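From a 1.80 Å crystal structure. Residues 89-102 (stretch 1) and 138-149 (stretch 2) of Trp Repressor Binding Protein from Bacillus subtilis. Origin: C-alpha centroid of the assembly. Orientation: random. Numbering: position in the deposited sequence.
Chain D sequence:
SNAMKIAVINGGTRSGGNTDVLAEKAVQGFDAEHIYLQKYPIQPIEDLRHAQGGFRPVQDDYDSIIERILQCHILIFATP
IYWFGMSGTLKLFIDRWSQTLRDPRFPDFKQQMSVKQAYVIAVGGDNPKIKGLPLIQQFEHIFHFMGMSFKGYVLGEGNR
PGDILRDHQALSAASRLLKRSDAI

Stretch 1 (89-102) TLKLFIDRWSQTLR
Stretch 2 138-149: QFEHIFHFMGMS

How do the two backbones lie against each other? Residues 89-95 and 138-146 are helical, and both helices begin earlier in the chain. They run in nearly the same direction, 23° apart, and their axes come no closer than 13.1 Å. Ile-94 CA lies 8.8 Å from Ile-142 CA, and Trp-97 CA 9.8 Å from Met-146 CA, which sets the register. Together the stretches bury 364 Å², without a single hydrogen bond between them.

What opens the contact on stretch 1? Leu-90 (chi1 t, chi2 p) points toward the second helix and sets CD2 3.8 Å from CZ of Phe-139. Next, the NZ of Lys-91 (t, p, t, t) donates to OD1 of Asp-95 at 2.9 Å, a salt bridge within the helix. One turn on from Leu-90, Ile-94 brings CD1 to 4.0 Å from CE1 of Phe-139; the Leu-90 and Ile-94 methyls both lie at the edge of that ring, near its plane. The CA-to-CB bond of Phe-139 points sideways, but chi1 at -86° and chi2 at -63° bring the ring end nearer. Ile-94 also meets Ile-142, CG2 to CG2, at 4.2 Å, and the two isoleucines share the same rotamer, m then t.

How does Trp-97 become the centre of the packing? At Trp-97 the bonding is i to i-3, N to Ile-94 O at 2.9 Å, and residues 97-100 are helical. Trp-97, chi1 -73° and chi2 2°, has 77 Å² covered by stretch 2, the largest share of any residue. CZ3 of Trp-97 approaches three partners: Ile-142 CG2 at 4.0 Å, Met-146 CG at 3.9 Å and Met-148 SD at 4.4 Å. All three lie oblique to the ring. The sulfurs, SD of Met-146 and SD of Met-148, each stand 5.3 Å from the centroid of the six-membered ring of Trp-97. Met-146 is m, m, m; Met-148 is m, t, p.

What brings Met-148 back to the indole, and where does the contact end? Gly-147 leaves the helix with phi 76° and psi 10°, a Schellman turn in which Met-148 N bonds to Phe-143 O at 2.9 Å; Met-148 then turns extended, at -80°/137°, with its CA-to-CB bond toward stretch 1. Farther along stretch 1, Leu-101 (m, t), its N bonded to Trp-97 O at 2.9 Å, closes the row. CD2 of Leu-101 lies 4.3 Å from CE of Met-146, and CD1 of Leu-101 4.3 Å from CE2 of Phe-145 (chi1 t, chi2 86°), at the ring's edge.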

ATOM      1  N   THR D  89      -4.233  -3.005  21.934  1.00 14.38           N
ATOM      2  CA  THR D  89      -5.221  -4.020  22.291  1.00 15.97           C
ATOM      3  C   THR D  89      -5.737  -4.800  21.090  1.00 15.83           C
ATOM      4  O   THR D  89      -5.865  -6.015  21.160  1.00 15.16           O
ATOM      5  CB  THR D  89      -6.425  -3.422  23.040  1.00 16.22           C
ATOM      6  OG1 THR D  89      -7.009  -2.369  22.266  1.00 18.06           O
ATOM      7  CG2 THR D  89      -5.983  -2.869  24.399  1.00 15.96           C
ATOM      8  N   LEU D  90      -6.018  -4.123  19.974  1.00 13.80           N
ATOM      9  CA  LEU D  90      -6.534  -4.857  18.817  1.00 14.39           C
ATOM     10  C   LEU D  90      -5.454  -5.722  18.189  1.00 12.88           C
ATOM     11  O   LEU D  90      -5.746  -6.823  17.688  1.00 13.27           O
ATOM     12  CB  LEU D  90      -7.132  -3.909  17.759  1.00 14.69           C
ATOM     13  CG  LEU D  90      -7.823  -4.606  16.568  1.00 14.52           C
ATOM     14  CD1 LEU D  90      -8.942  -5.542  17.073  1.00 15.50           C
ATOM     15  CD2 LEU D  90      -8.422  -3.565  15.620  1.00 14.93           C
ATOM     16  N   LYS D  91      -4.208  -5.254  18.209  1.00 12.53           N
ATOM     17  CA  LYS D  91      -3.091  -6.035  17.643  1.00 11.69           C
ATOM     18  C   LYS D  91      -2.882  -7.341  18.433  1.00 13.89           C
ATOM     19  O   LYS D  91      -2.730  -8.407  17.834  1.00 11.98           O
ATOM     20  CB  LYS D  91      -1.802  -5.201  17.644  1.00 13.69           C
ATOM     21  CG  LYS D  91      -0.519  -5.961  17.309  1.00 14.47           C
ATOM     22  CD  LYS D  91      -0.560  -6.559  15.918  1.00 16.86           C
ATOM     23  CE  LYS D  91       0.806  -7.152  15.554  1.00 17.68           C
ATOM     24  NZ  LYS D  91       0.702  -7.976  14.314  1.00 14.81           N
ATOM     25  N   LEU D  92      -2.911  -7.279  19.768  1.00 14.59           N
ATOM     26  CA  LEU D  92      -2.721  -8.502  20.550  1.00 15.93           C
ATOM     27  C   LEU D  92      -3.926  -9.433  20.400  1.00 16.11           C
ATOM     28  O   LEU D  92      -3.781 -10.668  20.444  1.00 15.21           O
ATOM     29  CB  LEU D  92      -2.473  -8.169  22.037  1.00 18.42           C
ATOM     30  CG  LEU D  92      -0.991  -7.994  22.418  1.00 23.86           C
ATOM     31  CD1 LEU D  92      -0.333  -6.903  21.553  1.00 24.88           C
ATOM     32  CD2 LEU D  92      -0.884  -7.668  23.909  1.00 24.68           C
ATOM     33  N   PHE D  93      -5.115  -8.851  20.209  1.00 13.54           N
ATOM     34  CA  PHE D  93      -6.338  -9.646  20.026  1.00 15.03           C
ATOM     35  C   PHE D  93      -6.257 -10.430  18.710  1.00 15.40           C
ATOM     36  O   PHE D  93      -6.433 -11.654  18.676  1.00 14.18           O
ATOM     37  CB  PHE D  93      -7.559  -8.723  19.984  1.00 14.11           C
ATOM     38  CG  PHE D  93      -8.846  -9.450  19.719  1.00 14.87           C
ATOM     39  CD1 PHE D  93      -9.416 -10.264  20.702  1.00 17.71           C
ATOM     40  CD2 PHE D  93      -9.472  -9.341  18.482  1.00 14.46           C
ATOM     41  CE1 PHE D  93     -10.611 -10.965  20.447  1.00 17.32           C
ATOM     42  CE2 PHE D  93     -10.668 -10.034  18.213  1.00 16.55           C
ATOM     43  CZ  PHE D  93     -11.236 -10.849  19.206  1.00 15.76           C
ATOM     44  N   ILE D  94      -5.981  -9.726  17.612  1.00 14.40           N
ATOM     45  CA  ILE D  94      -5.874 -10.410  16.325  1.00 13.65           C
ATOM     46  C   ILE D  94      -4.692 -11.410  16.308  1.00 14.35           C
ATOM     47  O   ILE D  94      -4.831 -12.518  15.774  1.00 13.00           O
ATOM     48  CB  ILE D  94      -5.770  -9.358  15.169  1.00 15.62           C
ATOM     49  CG1 ILE D  94      -7.121  -8.628  15.061  1.00 15.62           C
ATOM     50  CG2 ILE D  94      -5.420 -10.028  13.830  1.00 15.35           C
ATOM     51  CD1 ILE D  94      -7.119  -7.411  14.099  1.00 17.79           C
ATOM     52  N   ASP D  95      -3.555 -11.052  16.905  1.00 12.79           N
ATOM     53  CA  ASP D  95      -2.410 -11.966  16.902  1.00 13.89           C
ATOM     54  C   ASP D  95      -2.794 -13.303  17.561  1.00 15.44           C
ATOM     55  O   ASP D  95      -2.292 -14.359  17.160  1.00 15.28           O
ATOM     56  CB  ASP D  95      -1.207 -11.400  17.673  1.00 15.41           C
ATOM     57  CG  ASP D  95      -0.399 -10.363  16.879  1.00 19.83           C
ATOM     58  OD1 ASP D  95      -0.660 -10.147  15.680  1.00 17.68           O
ATOM     59  OD2 ASP D  95       0.520  -9.776  17.492  1.00 17.80           O
ATOM     60  N   ARG D  96      -3.654 -13.248  18.579  1.00 15.17           N
ATOM     61  CA  ARG D  96      -4.081 -14.462  19.282  1.00 15.44           C
ATOM     62  C   ARG D  96      -4.970 -15.367  18.417  1.00 15.11           C
ATOM     63  O   ARG D  96      -5.231 -16.521  18.768  1.00 15.89           O
ATOM     64  CB  ARG D  96      -4.766 -14.105  20.615  1.00 17.38           C
ATOM     65  CG  ARG D  96      -4.981 -15.292  21.573  1.00 18.99           C
ATOM     66  CD  ARG D  96      -5.164 -14.766  23.002  1.00 19.39           C
ATOM     67  NE  ARG D  96      -5.580 -15.797  23.950  1.00 20.05           N
ATOM     68  CZ  ARG D  96      -5.637 -15.602  25.262  1.00 24.45           C
ATOM     69  NH1 ARG D  96      -5.293 -14.416  25.758  1.00 23.69           N
ATOM     70  NH2 ARG D  96      -6.059 -16.582  26.067  1.00 24.52           N
ATOM     71  N   TRP D  97      -5.450 -14.874  17.273  1.00 14.82           N
ATOM     72  CA  TRP D  97      -6.228 -15.752  16.397  1.00 15.50           C
ATOM     73  C   TRP D  97      -5.327 -16.929  16.000  1.00 14.63           C
ATOM     74  O   TRP D  97      -5.807 -17.994  15.649  1.00 15.46           O
ATOM     75  CB  TRP D  97      -6.697 -15.019  15.132  1.00 13.82           C
ATOM     76  CG  TRP D  97      -7.809 -14.038  15.382  1.00 14.82           C
ATOM     77  CD1 TRP D  97      -8.388 -13.735  16.584  1.00 17.09           C
ATOM     78  CD2 TRP D  97      -8.429 -13.190  14.411  1.00 16.20           C
ATOM     79  NE1 TRP D  97      -9.326 -12.743  16.418  1.00 18.59           N
ATOM     80  CE2 TRP D  97      -9.366 -12.385  15.096  1.00 18.35           C
ATOM     81  CE3 TRP D  97      -8.273 -13.024  13.031  1.00 16.05           C
ATOM     82  CZ2 TRP D  97     -10.150 -11.418  14.447  1.00 18.52           C
ATOM     83  CZ3 TRP D  97      -9.048 -12.060  12.375  1.00 15.29           C
ATOM     84  CH2 TRP D  97      -9.980 -11.267  13.092  1.00 16.13           C
ATOM     85  N   SER D  98      -4.010 -16.731  16.035  1.00 14.99           N
ATOM     86  CA  SER D  98      -3.106 -17.826  15.692  1.00 15.64           C
ATOM     87  C   SER D  98      -3.323 -18.977  16.676  1.00 17.54           C
ATOM     88  O   SER D  98      -3.257 -20.147  16.293  1.00 19.07           O
ATOM     89  CB  SER D  98      -1.644 -17.370  15.744  1.00 16.45           C
ATOM     90  OG  SER D  98      -1.351 -16.602  14.585  1.00 17.39           O
ATOM     91  N   GLN D  99      -3.560 -18.627  17.934  1.00 18.07           N
ATOM     92  CA  GLN D  99      -3.805 -19.624  18.977  1.00 19.33           C
ATOM     93  C   GLN D  99      -5.173 -20.262  18.791  1.00 18.11           C
ATOM     94  O   GLN D  99      -5.327 -21.473  18.895  1.00 16.31           O
ATOM     95  CB  GLN D  99      -3.760 -18.982  20.370  1.00 22.08           C
ATOM     96  CG  GLN D  99      -2.370 -18.810  20.946  1.00 24.25           C
ATOM     97  CD  GLN D  99      -2.374 -18.026  22.265  1.00 29.73           C
ATOM     98  OE1 GLN D  99      -3.181 -18.282  23.187  1.00 28.22           O
ATOM     99  NE2 GLN D  99      -1.463 -17.067  22.362  1.00 31.83           N
ATOM    100  N   THR D 100      -6.173 -19.439  18.523  1.00 16.42           N
ATOM    101  CA  THR D 100      -7.522 -19.950  18.356  1.00 15.01           C
ATOM    102  C   THR D 100      -7.642 -20.883  17.165  1.00 18.61           C
ATOM    103  O   THR D 100      -8.463 -21.797  17.177  1.00 18.46           O
ATOM    104  CB  THR D 100      -8.502 -18.770  18.248  1.00 17.77           C
ATOM    105  OG1 THR D 100      -8.256 -17.882  19.351  1.00 14.63           O
ATOM    106  CG2 THR D 100      -9.923 -19.249  18.285  1.00 16.01           C
ATOM    107  N   LEU D 101      -6.819 -20.670  16.141  1.00 15.97           N
ATOM    108  CA  LEU D 101      -6.842 -21.525  14.960  1.00 18.12           C
ATOM    109  C   LEU D 101      -6.309 -22.921  15.283  1.00 18.77           C
ATOM    110  O   LEU D 101      -6.420 -23.838  14.465  1.00 19.49           O
ATOM    111  CB  LEU D 101      -6.016 -20.893  13.840  1.00 18.74           C
ATOM    112  CG  LEU D 101      -6.722 -19.726  13.133  1.00 17.67           C
ATOM    113  CD1 LEU D 101      -5.705 -18.876  12.384  1.00 17.51           C
ATOM    114  CD2 LEU D 101      -7.759 -20.272  12.166  1.00 18.99           C
ATOM    115  N   ARG D 102      -5.747 -23.079  16.483  1.00 18.40           N
ATOM    116  CA  ARG D 102      -5.209 -24.370  16.915  1.00 20.92           C
ATOM    117  C   ARG D 102      -5.931 -24.828  18.182  1.00 21.20           C
ATOM    118  O   ARG D 102      -5.543 -25.825  18.795  1.00 20.20           O
ATOM    119  CB  ARG D 102      -3.704 -24.231  17.221  1.00 24.47           C
ATOM    120  CG  ARG D 102      -2.887 -23.682  16.046  1.00 32.17           C
ATOM    121  CD  ARG D 102      -1.374 -23.777  16.269  1.00 34.99           C
ATOM    122  NE  ARG D 102      -0.910 -22.947  17.375  1.00 38.66           N
ATOM    123  CZ  ARG D 102      -0.297 -21.774  17.238  1.00 37.47           C
ATOM    124  NH1 ARG D 102      -0.058 -21.275  16.033  1.00 38.81           N
ATOM    125  NH2 ARG D 102       0.064 -21.089  18.316  1.00 37.00           N
ATOM    126  N   GLN D 138      -3.303  -3.634   5.452  1.00 13.90           N
ATOM    127  CA  GLN D 138      -2.903  -4.692   6.357  1.00 13.95           C
ATOM    128  C   GLN D 138      -4.186  -5.439   6.727  1.00 15.41           C
ATOM    129  O   GLN D 138      -4.216  -6.674   6.703  1.00 12.47           O
ATOM    130  CB  GLN D 138      -2.254  -4.066   7.599  1.00 15.90           C
ATOM    131  CG  GLN D 138      -1.623  -5.034   8.573  1.00 19.62           C
ATOM    132  CD  GLN D 138      -0.868  -4.265   9.655  1.00 27.91           C
ATOM    133  OE1 GLN D 138      -1.480  -3.587  10.482  1.00 28.96           O
ATOM    134  NE2 GLN D 138       0.463  -4.334   9.624  1.00 25.52           N
ATOM    135  N   PHE D 139      -5.259  -4.705   7.037  1.00 14.48           N
ATOM    136  CA  PHE D 139      -6.534  -5.368   7.384  1.00 15.39           C
ATOM    137  C   PHE D 139      -7.007  -6.216   6.207  1.00 15.98           C
ATOM    138  O   PHE D 139      -7.541  -7.311   6.402  1.00 15.58           O
ATOM    139  CB  PHE D 139      -7.622  -4.348   7.748  1.00 13.76           C
ATOM    140  CG  PHE D 139      -7.604  -3.921   9.189  1.00 15.10           C
ATOM    141  CD1 PHE D 139      -7.831  -4.854  10.206  1.00 16.08           C
ATOM    142  CD2 PHE D 139      -7.375  -2.585   9.540  1.00 16.31           C
ATOM    143  CE1 PHE D 139      -7.834  -4.472  11.558  1.00 18.94           C
ATOM    144  CE2 PHE D 139      -7.376  -2.185  10.901  1.00 15.36           C
ATOM    145  CZ  PHE D 139      -7.608  -3.134  11.908  1.00 17.84           C
ATOM    146  N   GLU D 140      -6.800  -5.712   4.988  1.00 13.79           N
ATOM    147  CA  GLU D 140      -7.184  -6.440   3.776  1.00 15.82           C
ATOM    148  C   GLU D 140      -6.507  -7.818   3.783  1.00 14.07           C
ATOM    149  O   GLU D 140      -7.170  -8.830   3.517  1.00 14.20           O
ATOM    150  CB  GLU D 140      -6.765  -5.638   2.527  1.00 16.61           C
ATOM    151  CG  GLU D 140      -6.957  -6.358   1.171  1.00 20.95           C
ATOM    152  CD  GLU D 140      -6.427  -5.546  -0.027  1.00 27.54           C
ATOM    153  OE1 GLU D 140      -5.550  -4.660   0.151  1.00 29.07           O
ATOM    154  OE2 GLU D 140      -6.876  -5.812  -1.168  1.00 26.53           O
ATOM    155  N   HIS D 141      -5.203  -7.865   4.071  1.00 12.44           N
ATOM    156  CA  HIS D 141      -4.492  -9.152   4.083  1.00 14.76           C
ATOM    157  C   HIS D 141      -4.990 -10.040   5.216  1.00 13.45           C
ATOM    158  O   HIS D 141      -5.132 -11.244   5.044  1.00 15.27           O
ATOM    159  CB  HIS D 141      -2.971  -8.964   4.237  1.00 13.82           C
ATOM    160  CG  HIS D 141      -2.302  -8.380   3.027  1.00 20.63           C
ATOM    161  ND1 HIS D 141      -2.532  -8.842   1.745  1.00 24.17           N
ATOM    162  CD2 HIS D 141      -1.389  -7.387   2.909  1.00 21.36           C
ATOM    163  CE1 HIS D 141      -1.793  -8.154   0.890  1.00 23.55           C
ATOM    164  NE2 HIS D 141      -1.092  -7.265   1.573  1.00 25.52           N
ATOM    165  N   ILE D 142      -5.230  -9.448   6.379  1.00 14.21           N
ATOM    166  CA  ILE D 142      -5.729 -10.216   7.525  1.00 15.39           C
ATOM    167  C   ILE D 142      -7.071 -10.880   7.176  1.00 18.29           C
ATOM    168  O   ILE D 142      -7.248 -12.102   7.333  1.00 16.76           O
ATOM    169  CB  ILE D 142      -5.921  -9.285   8.755  1.00 13.53           C
ATOM    170  CG1 ILE D 142      -4.545  -8.814   9.246  1.00 12.70           C
ATOM    171  CG2 ILE D 142      -6.706 -10.013   9.867  1.00 14.94           C
ATOM    172  CD1 ILE D 142      -4.641  -7.726  10.346  1.00 13.29           C
ATOM    173  N   PHE D 143      -8.023 -10.092   6.692  1.00 15.53           N
ATOM    174  CA  PHE D 143      -9.320 -10.666   6.369  1.00 16.70           C
ATOM    175  C   PHE D 143      -9.245 -11.694   5.244  1.00 15.99           C
ATOM    176  O   PHE D 143      -9.885 -12.758   5.329  1.00 19.37           O
ATOM    177  CB  PHE D 143     -10.332  -9.555   6.027  1.00 16.55           C
ATOM    178  CG  PHE D 143     -10.541  -8.569   7.147  1.00 15.72           C
ATOM    179  CD1 PHE D 143     -10.576  -9.000   8.472  1.00 16.41           C
ATOM    180  CD2 PHE D 143     -10.704  -7.215   6.887  1.00 16.33           C
ATOM    181  CE1 PHE D 143     -10.766  -8.108   9.520  1.00 20.38           C
ATOM    182  CE2 PHE D 143     -10.896  -6.304   7.939  1.00 18.39           C
ATOM    183  CZ  PHE D 143     -10.927  -6.750   9.252  1.00 18.52           C
ATOM    184  N   HIS D 144      -8.453 -11.409   4.215  1.00 15.13           N
ATOM    185  CA  HIS D 144      -8.320 -12.332   3.102  1.00 17.25           C
ATOM    186  C   HIS D 144      -7.762 -13.663   3.582  1.00 17.57           C
ATOM    187  O   HIS D 144      -8.133 -14.713   3.076  1.00 15.86           O
ATOM    188  CB  HIS D 144      -7.384 -11.787   2.041  1.00 20.28           C
ATOM    189  CG  HIS D 144      -7.194 -12.720   0.887  1.00 23.85           C
ATOM    190  ND1 HIS D 144      -8.145 -12.883  -0.097  1.00 24.85           N
ATOM    191  CD2 HIS D 144      -6.188 -13.578   0.587  1.00 24.21           C
ATOM    192  CE1 HIS D 144      -7.733 -13.799  -0.957  1.00 24.44           C
ATOM    193  NE2 HIS D 144      -6.549 -14.235  -0.565  1.00 26.01           N
ATOM    194  N   PHE D 145      -6.852 -13.615   4.544  1.00 16.17           N
ATOM    195  CA  PHE D 145      -6.258 -14.842   5.066  1.00 18.18           C
ATOM    196  C   PHE D 145      -7.337 -15.700   5.735  1.00 18.75           C
ATOM    197  O   PHE D 145      -7.324 -16.934   5.632  1.00 19.98           O
ATOM    198  CB  PHE D 145      -5.153 -14.481   6.066  1.00 20.28           C
ATOM    199  CG  PHE D 145      -4.521 -15.679   6.738  1.00 21.66           C
ATOM    200  CD1 PHE D 145      -3.463 -16.358   6.139  1.00 24.26           C
ATOM    201  CD2 PHE D 145      -5.033 -16.159   7.941  1.00 22.63           C
ATOM    202  CE1 PHE D 145      -2.921 -17.519   6.736  1.00 24.89           C
ATOM    203  CE2 PHE D 145      -4.505 -17.311   8.545  1.00 24.08           C
ATOM    204  CZ  PHE D 145      -3.447 -17.990   7.936  1.00 23.47           C
ATOM    205  N   MET D 146      -8.268 -15.036   6.414  1.00 17.05           N
ATOM    206  CA  MET D 146      -9.353 -15.695   7.122  1.00 17.66           C
ATOM    207  C   MET D 146     -10.531 -15.980   6.198  1.00 18.70           C
ATOM    208  O   MET D 146     -11.494 -16.612   6.613  1.00 20.13           O
ATOM    209  CB  MET D 146      -9.829 -14.834   8.300  1.00 16.88           C
ATOM    210  CG  MET D 146      -8.802 -14.614   9.407  1.00 18.06           C
ATOM    211  SD  MET D 146      -8.249 -16.123  10.251  1.00 22.39           S
ATOM    212  CE  MET D 146      -9.721 -16.571  11.238  1.00 19.48           C
ATOM    213  N   GLY D 147     -10.452 -15.516   4.955  1.00 18.40           N
ATOM    214  CA  GLY D 147     -11.534 -15.733   4.005  1.00 20.10           C
ATOM    215  C   GLY D 147     -12.720 -14.826   4.242  1.00 22.31           C
ATOM    216  O   GLY D 147     -13.787 -14.990   3.643  1.00 23.39           O
ATOM    217  N   MET D 148     -12.534 -13.851   5.119  1.00 19.16           N
ATOM    218  CA  MET D 148     -13.576 -12.897   5.460  1.00 19.93           C
ATOM    219  C   MET D 148     -13.686 -11.802   4.404  1.00 21.31           C
ATOM    220  O   MET D 148     -12.676 -11.285   3.946  1.00 22.75           O
ATOM    221  CB  MET D 148     -13.238 -12.267   6.811  1.00 20.66           C
ATOM    222  CG  MET D 148     -13.036 -13.307   7.923  1.00 23.48           C
ATOM    223  SD  MET D 148     -12.189 -12.649   9.374  1.00 24.68           S
ATOM    224  CE  MET D 148     -13.450 -11.411   9.896  1.00 23.69           C
ATOM    225  N   SER D 149     -14.911 -11.448   4.029  1.00 21.29           N
ATOM    226  CA  SER D 149     -15.114 -10.396   3.046  1.00 20.49           C
ATOM    227  C   SER D 149     -14.955  -9.022   3.711  1.00 20.59           C
ATOM    228  O   SER D 149     -15.636  -8.708   4.676  1.00 20.72           O
ATOM    229  CB  SER D 149     -16.511 -10.504   2.432  1.00 23.16           C
ATOM    230  OG  SER D 149     -16.659 -11.750   1.778  1.00 29.30           O
TER